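Subtilisin-like protein (Prochloron didemni, PDB 3ZXY) probably acts as a serine endopeptidase of the subtilase family, this chain being the protease domain of PatA, a protein linked to patellamide processing. Local coordinates at residues A56-G61 and T214-G219; G148-H153 and S177-T182; G187-G192 and A264-V269. The protein carries 1 engineered substitution. All coordinates share one frame; numbering follows the deposited sequence.

Overall arrangement
From the N terminus, residues 56-61, the end of helix 47-60, come first and pair with residues 214-219, so interaction 1 closes a long loop that holds much of the parallel sheet. Inside that span, interaction 2 closes a short loop between 148-153 and 177-182, joining strand 152-154 and the loop before it to the residues leading into helix 181-186. Strand 187-191 follows directly and opens interaction 3, completed only at 264-269; interactions 1 and 3 therefore cross. They also touch, as Val217 of helix 210-230 packs on Ile188 and Ala190. Interaction 2 remains separate from both, its nearest atoms about 5 Å from those of interaction 3.

Interaction 1 (A56-G61 and T214-G219)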
loop_
_atom_site.group_PDB
_atom_site.type_symbol
_atom_site.label_atom_id
_atom_site.label_comp_id
_atom_site.label_asym_id
_atom_site.label_seq_id
_atom_site.Cartn_x
_atom_site.Cartn_y
_atom_site.Cartn_z
ATOM N N ALA A 56 -7.158 4.124 -3.383
ATOM C CA ALA A 56 -8.090 3.000 -3.303
ATOM C C ALA A 56 -8.372 2.457 -4.692
ATOM O O ALA A 56 -8.446 1.227 -4.868
ATOM C CB ALA A 56 -9.390 3.388 -2.610
ATOM N N SER A 57 -8.473 3.336 -5.684
ATOM C CA SER A 57 -8.840 2.907 -7.038
ATOM C C SER A 57 -7.757 2.036 -7.682
ATOM O O SER A 57 -8.056 1.162 -8.490
ATOM C CB SER A 57 -9.184 4.109 -7.918
ATOM O OG SER A 57 -8.057 4.893 -8.259
ATOM N N ILE A 58 -6.504 2.269 -7.324
ATOM C CA ILE A 58 -5.393 1.488 -7.874
ATOM C C ILE A 58 -5.540 0.011 -7.535
ATOM O O ILE A 58 -5.178 -0.862 -8.340
ATOM C CB ILE A 58 -4.030 2.059 -7.400
ATOM C CG1 ILE A 58 -3.760 3.395 -8.084
ATOM C CG2 ILE A 58 -2.887 1.089 -7.697
ATOM C CD1 ILE A 58 -2.692 4.218 -7.376
ATOM N N ILE A 59 -6.076 -0.269 -6.352
ATOM C CA ILE A 59 -6.283 -1.645 -5.894
ATOM C C ILE A 59 -7.665 -2.154 -6.282
ATOM O O ILE A 59 -7.798 -3.254 -6.810
ATOM C CB ILE A 59 -6.088 -1.758 -4.361
ATOM C CG1 ILE A 59 -4.687 -1.251 -3.991
ATOM C CG2 ILE A 59 -6.321 -3.194 -3.871
ATOM C CD1 ILE A 59 -4.442 -1.122 -2.504
ATOM N N PHE A 60 -8.709 -1.361 -6.023
ATOM C CA PHE A 60 -10.089 -1.861 -6.095
ATOM C C PHE A 60 -10.905 -1.416 -7.297
ATOM O O PHE A 60 -12.062 -1.820 -7.426
ATOM C CB PHE A 60 -10.845 -1.506 -4.811
ATOM C CG PHE A 60 -10.250 -2.140 -3.585
ATOM C CD1 PHE A 60 -10.366 -3.521 -3.389
ATOM C CD2 PHE A 60 -9.588 -1.375 -2.642
ATOM C CE1 PHE A 60 -9.814 -4.126 -2.266
ATOM C CE2 PHE A 60 -9.033 -1.990 -1.523
ATOM C CZ PHE A 60 -9.145 -3.345 -1.352
ATOM N N GLY A 61 -10.344 -0.591 -8.170
ATOM C CA GLY A 61 -11.042 -0.238 -9.401
ATOM C C GLY A 61 -11.428 -1.493 -10.170
ATOM O O GLY A 61 -10.671 -2.464 -10.221
ATOM N N THR A 214 2.954 2.611 -3.694
ATOM C CA THR A 214 2.602 1.799 -2.528
ATOM C C THR A 214 1.400 0.863 -2.789
ATOM O O THR A 214 1.512 -0.333 -2.545
ATOM C CB THR A 214 2.432 2.701 -1.285
ATOM O OG1 THR A 214 3.689 3.321 -1.000
ATOM C CG2 THR A 214 1.989 1.919 -0.060
ATOM N N PRO A 215 0.259 1.383 -3.293
ATOM C CA PRO A 215 -0.891 0.505 -3.547
ATOM C C PRO A 215 -0.678 -0.519 -4.640
ATOM O O PRO A 215 -1.374 -1.546 -4.654
ATOM C CB PRO A 215 -2.031 1.480 -3.871
ATOM C CG PRO A 215 -1.344 2.730 -4.279
ATOM C CD PRO A 215 -0.109 2.802 -3.449
ATOM N N ILE A 216 0.254 -0.274 -5.554
ATOM C CA ILE A 216 0.586 -1.286 -6.546
ATOM C C ILE A 216 1.162 -2.493 -5.821
ATOM O O ILE A 216 0.785 -3.645 -6.076
ATOM C CB ILE A 216 1.546 -0.755 -7.616
ATOM C CG1 ILE A 216 0.835 0.328 -8.448
ATOM C CG2 ILE A 216 1.995 -1.905 -8.530
ATOM C CD1 ILE A 216 1.695 1.012 -9.464
ATOM N N VAL A 217 2.091 -2.252 -4.905
ATOM C CA VAL A 217 2.657 -3.342 -4.101
ATOM C C VAL A 217 1.602 -3.992 -3.201
ATOM O O VAL A 217 1.548 -5.218 -3.099
ATOM C CB VAL A 217 3.884 -2.856 -3.287
ATOM C CG1 VAL A 217 4.372 -3.932 -2.321
ATOM C CG2 VAL A 217 4.993 -2.385 -4.230
ATOM N N SER A 218 0.737 -3.206 -2.559
ATOM C CA SER A 218 -0.328 -3.782 -1.735
ATOM C C SER A 218 -1.232 -4.686 -2.569
ATOM O O SER A 218 -1.613 -5.776 -2.129
ATOM C CB SER A 218 -1.152 -2.686 -1.106
ATOM O OG SER A 218 -0.355 -1.998 -0.153
ATOM N N GLY A 219 -1.565 -4.232 -3.772
ATOM C CA GLY A 219 -2.381 -5.037 -4.687
ATOM C C GLY A 219 -1.729 -6.347 -5.076
ATOM O O GLY A 219 -2.373 -7.421 -5.030
#
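Ile59 turns one branch to the flat ring of Phe60 and the other across the contact to Pro215. Its CG2 sits 3.7 Å above the Phe60 ring plane, over the centre of one face. CG1 lies beside the backbone N, anti to the carbonyl carbon (chi1 -57°), which directs CG1 and CD1 to Pro215, met at about a right angle. CD1 touches Pro215 CB at 3.8 Å, and CG1 packs 3.4 Å from Pro215 O, an oxygen already taken by Gly219 N within its own helix. Farther along the proline ring, CG receives Ile58 CD1 at 3.7 Å, and Ile58 CG2 reaches Ile216 CG1 at 3.9 Å. The side-chain contacts are apolar. Pro215 has no N-H to bond to the turn before and kinks its helix, yet its ring packs against both isoleucines. Its side chain is about 6 Å from that of Ala211, the engineered residue at a predicted charge-relay position, and about 7 Å from that of Asp16, predicted to belong to the same relay. The short axes, 8.7 Å apart, run in the same general direction at a crossing angle of -25°. Both helices lie against the central sheet: Ile59 and Phe60 rest on Ile14 of strand 11-16, whereas Pro215 touches Asn110 of strand 108-111, whose side chain also bonds Ser218 OG.

Interaction 2 (G148-H153 and S177-T182)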
loop_
_atom_site.group_PDB
_atom_site.type_symbol
_atom_site.label_atom_id
_atom_site.label_comp_id
_atom_site.label_asym_id
_atom_site.label_seq_id
_atom_site.Cartn_x
_atom_site.Cartn_y
_atom_site.Cartn_z
ATOM N N GLY A 148 13.745 12.297 -1.719
ATOM C CA GLY A 148 14.895 11.961 -2.546
ATOM C C GLY A 148 16.198 11.893 -1.790
ATOM O O GLY A 148 17.271 11.921 -2.397
ATOM N N CYS A 149 16.106 11.764 -0.471
ATOM C CA CYS A 149 17.271 11.788 0.403
ATOM C C CYS A 149 17.613 10.420 0.941
ATOM O O CYS A 149 16.815 9.489 0.878
ATOM C CB CYS A 149 17.083 12.728 1.611
ATOM S SG CYS A 149 15.541 12.847 2.550
ATOM N N ASP A 150 18.818 10.349 1.488
ATOM C CA ASP A 150 19.299 9.198 2.239
ATOM C C ASP A 150 18.652 9.334 3.614
ATOM O O ASP A 150 19.299 9.713 4.593
ATOM C CB ASP A 150 20.828 9.275 2.303
ATOM C CG ASP A 150 21.457 8.144 3.081
ATOM O OD1 ASP A 150 20.737 7.157 3.367
ATOM O OD2 ASP A 150 22.652 8.255 3.396
ATOM N N CYS A 151 17.354 9.089 3.631
ATOM C CA CYS A 151 16.526 9.325 4.793
ATOM C C CYS A 151 15.361 8.377 4.812
ATOM O O CYS A 151 15.107 7.624 3.867
ATOM C CB CYS A 151 15.978 10.749 4.771
ATOM S SG CYS A 151 14.877 11.042 3.363
ATOM N N LEU A 152 14.640 8.431 5.925
ATOM C CA LEU A 152 13.581 7.471 6.221
ATOM C C LEU A 152 12.305 8.147 6.707
ATOM O O LEU A 152 12.381 9.074 7.533
ATOM C CB LEU A 152 14.075 6.547 7.336
ATOM C CG LEU A 152 15.351 5.740 7.094
ATOM C CD1 LEU A 152 15.874 5.104 8.385
ATOM C CD2 LEU A 152 15.099 4.698 6.006
ATOM N N HIS A 153 11.164 7.639 6.257
ATOM C CA HIS A 153 9.859 7.962 6.825
ATOM C C HIS A 153 9.428 6.799 7.699
ATOM O O HIS A 153 9.814 5.653 7.466
ATOM C CB HIS A 153 8.795 8.141 5.738
ATOM C CG HIS A 153 8.836 9.472 5.028
ATOM N ND1 HIS A 153 7.727 10.035 4.492
ATOM C CD2 HIS A 153 9.883 10.331 4.764
ATOM C CE1 HIS A 153 8.063 11.191 3.896
ATOM N NE2 HIS A 153 9.368 11.402 4.093
ATOM N N SER A 177 12.403 10.043 -4.485
ATOM C CA SER A 177 12.060 8.818 -3.787
ATOM C C SER A 177 13.175 8.540 -2.783
ATOM O O SER A 177 14.357 8.565 -3.133
ATOM C CB SER A 177 11.891 7.665 -4.796
ATOM O OG SER A 177 11.305 6.522 -4.165
ATOM N N ASN A 178 12.825 8.308 -1.524
ATOM C CA ASN A 178 13.826 8.181 -0.456
ATOM C C ASN A 178 14.547 6.848 -0.446
ATOM O O ASN A 178 13.972 5.830 -0.811
ATOM C CB ASN A 178 13.175 8.407 0.906
ATOM C CG ASN A 178 12.739 9.834 1.110
ATOM O OD1 ASN A 178 13.356 10.746 0.581
ATOM N ND2 ASN A 178 11.685 10.044 1.897
ATOM N N TRP A 179 15.783 6.852 0.039
ATOM C CA TRP A 179 16.660 5.682 -0.063
ATOM C C TRP A 179 17.534 5.489 1.164
ATOM O O TRP A 179 18.651 5.007 1.084
ATOM C CB TRP A 179 17.483 5.786 -1.351
ATOM C CG TRP A 179 18.203 7.093 -1.530
ATOM C CD1 TRP A 179 17.672 8.300 -1.983
ATOM C CD2 TRP A 179 19.620 7.373 -1.294
ATOM N NE1 TRP A 179 18.637 9.264 -2.029
ATOM C CE2 TRP A 179 19.829 8.774 -1.634
ATOM C CE3 TRP A 179 20.710 6.622 -0.855
ATOM C CZ2 TRP A 179 21.069 9.377 -1.515
ATOM C CZ3 TRP A 179 21.949 7.236 -0.756
ATOM C CH2 TRP A 179 22.132 8.589 -1.095
ATOM N N GLY A 180 16.989 5.819 2.331
ATOM C CA GLY A 180 17.696 5.611 3.587
ATOM C C GLY A 180 18.037 4.149 3.841
ATOM O O GLY A 180 17.452 3.254 3.226
ATOM N N SER A 181 18.954 3.919 4.760
ATOM C CA SER A 181 19.590 2.578 4.906
ATOM C C SER A 181 18.600 1.452 5.128
ATOM O O SER A 181 18.746 0.386 4.563
ATOM C CB SER A 181 20.627 2.554 6.018
ATOM O OG SER A 181 20.041 2.910 7.249
ATOM N N THR A 182 17.585 1.682 5.949
ATOM C CA THR A 182 16.640 0.611 6.282
ATOM C C THR A 182 15.881 0.131 5.074
ATOM O O THR A 182 15.488 -1.038 5.004
ATOM C CB THR A 182 15.679 1.089 7.380
ATOM O OG1 THR A 182 16.473 1.543 8.479
ATOM C CG2 THR A 182 14.690 -0.055 7.829
HETATM O O HOH W 1 20.277 6.181 5.745
#
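Trp179 turns one face of its indole to the loop formed by Gly148, Cys149 and Asp150. From CB, chi1 of 51° sets CG between the backbone N and the carbonyl carbon, bringing the ring back against that loop. CG and then CD1 lie against Cys149 O, which comes to 3.2 Å from CD1 while accepting a nearly straight bond from Trp179 N. At the edge, NE1 donates to Gly148 O at 3.0 Å; this oxygen lies close to the indole plane, although the donor stands well above the carbonyl plane. CE2 carries Asp150 N over its face, and Asp150 CB lies over the face of the six-membered ring, a CH-pi contact of 3.7 Å to the centroid. An alanine in place of Trp179 would remove the indole and would probably leave Gly148 O without this donor and Asp150 CB without the ring it rests on. Next to it, Asn178 OD1 accepts Cys149 N at 3.1 Å and, weakly, Gly148 N; its ND2 is held by Asn147 OD1 and Ala144 O. A water joins Asp150 OD1 (2.6 Å) to Ser181 N and so carries the carboxylate's link to the other segment. The disulfide pins Cys149 to Cys151 around the inverse gamma turn centred on Asp150, while the bonds to Gly148 O, Cys149 N and Cys149 O and the indole face hold the loop against 177-182, which probably limits its movement.

Interaction 3 (G187-G192 and A264-V269); sequences GILAPG and AGRLNV
Leu267 is the chief bump of this contact, and the hollow that takes it lies along one side of strand 187-191. Its CG stands anti to the backbone N (chi1 176°), and the two methyls spread from there: CD1 meets Ile188 CD1 at 4.0 Å, the two side chains meeting at a slant, while CD2 settles against Ala190 CB, also at 4.0 Å. Pro191 CD bounds one end of the hollow at 4.4 Å from CD2. Between Ile188 and Pro191 the short Ala190 side chain leaves a recess, against which Leu267 CD2 rests. Beyond the hollow, Ala213 of helix 210-230 packs against Ala190, Ile216 of the same helix reaches Leu267 CD2, and Leu244 of helix 237-247 closes on Leu267 as well. At the other end Ala264 CB approaches Ile188 CG2 more loosely, with Leu245 against both residues. Leu189 belongs to the opposite side of the strand, where its CD1 lies 4.3 Å from the aliphatic CG of Arg266 and Met167 touches both; Arg266 NH2 hydrogen-bonds Pro250 O.

Backbone bonds set this register. Ala264 N donates to Gly187 O, Leu189 N to Gly265 O (2.9 Å, 170° at the hydrogen) and Leu267 N to Leu189 O (2.8 Å). Gly265 has a positive phi of 139° that would jam a side chain against the preceding carbonyl. Asn268 then caps helix 269-278, its OD1 accepting Gly271 N. Leu189 and Arg266 thus form a single parallel bridge, by which an irregular segment flanks the outermost strand of the seven-stranded parallel sheet at the centre of the subtilase alpha/beta fold.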
loop_
_atom_site.group_PDB
_atom_site.type_symbol
_atom_site.label_atom_id
_atom_site.label_comp_id
_atom_site.label_asym_id
_atom_site.label_seq_id
_atom_site.Cartn_x
_atom_site.Cartn_y
_atom_site.Cartn_z
ATOM N N GLY A 187 12.825 -2.301 1.538
ATOM C CA GLY A 187 12.148 -1.486 0.543
ATOM C C GLY A 187 12.262 -2.077 -0.852
ATOM O O GLY A 187 13.263 -2.684 -1.197
ATOM N N ILE A 188 11.215 -1.875 -1.646
ATOM C CA ILE A 188 11.240 -2.234 -3.048
ATOM C C ILE A 188 10.725 -1.069 -3.881
ATOM O O ILE A 188 9.945 -0.259 -3.395
ATOM C CB ILE A 188 10.453 -3.537 -3.356
ATOM C CG1 ILE A 188 8.992 -3.420 -2.988
ATOM C CG2 ILE A 188 11.164 -4.726 -2.711
ATOM C CD1 ILE A 188 8.234 -4.638 -3.523
ATOM N N LEU A 189 11.169 -1.014 -5.119
ATOM C CA LEU A 189 10.686 0.003 -6.057
ATOM C C LEU A 189 9.492 -0.518 -6.830
ATOM O O LEU A 189 9.504 -1.645 -7.351
ATOM C CB LEU A 189 11.780 0.404 -7.055
ATOM C CG LEU A 189 13.046 1.065 -6.509
ATOM C CD1 LEU A 189 14.043 1.296 -7.640
ATOM C CD2 LEU A 189 12.711 2.389 -5.809
ATOM N N ALA A 190 8.474 0.320 -6.974
ATOM C CA ALA A 190 7.330 -0.025 -7.804
ATOM C C ALA A 190 7.009 1.174 -8.690
ATOM O O ALA A 190 7.490 2.283 -8.451
ATOM C CB ALA A 190 6.129 -0.439 -6.949
ATOM N N PRO A 191 6.215 0.969 -9.750
ATOM C CA PRO A 191 5.938 2.080 -10.646
ATOM C C PRO A 191 5.305 3.236 -9.897
ATOM O O PRO A 191 4.349 3.027 -9.146
ATOM C CB PRO A 191 4.953 1.474 -11.656
ATOM C CG PRO A 191 5.290 0.041 -11.657
ATOM C CD PRO A 191 5.648 -0.297 -10.241
ATOM N N GLY A 192 5.859 4.426 -10.067
ATOM C CA GLY A 192 5.369 5.601 -9.342
ATOM C C GLY A 192 5.227 6.861 -10.171
ATOM O O GLY A 192 5.077 7.935 -9.608
ATOM N N ALA A 264 15.976 -2.744 -2.052
ATOM C CA ALA A 264 16.217 -4.176 -2.182
ATOM C C ALA A 264 16.074 -4.646 -3.617
ATOM O O ALA A 264 16.444 -5.789 -3.935
ATOM C CB ALA A 264 15.288 -4.957 -1.273
ATOM N N GLY A 265 15.512 -3.794 -4.474
ATOM C CA GLY A 265 15.299 -4.106 -5.867
ATOM C C GLY A 265 13.972 -3.638 -6.411
ATOM O O GLY A 265 13.150 -3.048 -5.707
ATOM N N ARG A 266 13.755 -3.925 -7.687
ATOM C CA ARG A 266 12.530 -3.593 -8.371
ATOM C C ARG A 266 11.472 -4.685 -8.245
ATOM O O ARG A 266 11.796 -5.880 -8.384
ATOM C CB ARG A 266 12.841 -3.410 -9.848
ATOM C CG ARG A 266 13.800 -2.271 -10.117
ATOM C CD ARG A 266 14.060 -2.198 -11.596
ATOM N NE ARG A 266 14.993 -3.233 -12.032
ATOM C CZ ARG A 266 14.820 -4.059 -13.068
ATOM N NH1 ARG A 266 13.722 -4.027 -13.819
ATOM N NH2 ARG A 266 15.781 -4.928 -13.365
ATOM N N LEU A 267 10.223 -4.281 -8.043
ATOM C CA LEU A 267 9.094 -5.196 -7.984
ATOM C C LEU A 267 9.114 -6.138 -9.180
ATOM O O LEU A 267 9.224 -5.716 -10.327
ATOM C CB LEU A 267 7.788 -4.413 -7.990
ATOM C CG LEU A 267 6.486 -5.198 -8.021
ATOM C CD1 LEU A 267 6.314 -6.029 -6.764
ATOM C CD2 LEU A 267 5.346 -4.181 -8.218
ATOM N N ASN A 268 8.999 -7.437 -8.878
ATOM C CA ASN A 268 9.092 -8.483 -9.886
ATOM C C ASN A 268 7.936 -9.454 -9.657
ATOM O O ASN A 268 8.090 -10.454 -8.950
ATOM C CB ASN A 268 10.446 -9.185 -9.750
ATOM C CG ASN A 268 10.614 -10.342 -10.711
ATOM O OD1 ASN A 268 9.829 -10.486 -11.665
ATOM N ND2 ASN A 268 11.633 -11.168 -10.481
ATOM N N VAL A 269 6.794 -9.164 -10.266
ATOM C CA VAL A 269 5.567 -9.886 -9.973
ATOM C C VAL A 269 5.668 -11.327 -10.466
ATOM O O VAL A 269 5.344 -12.252 -9.723
ATOM C CB VAL A 269 4.324 -9.199 -10.550
ATOM C CG1 VAL A 269 3.072 -9.965 -10.126
ATOM C CG2 VAL A 269 4.224 -7.770 -10.023
#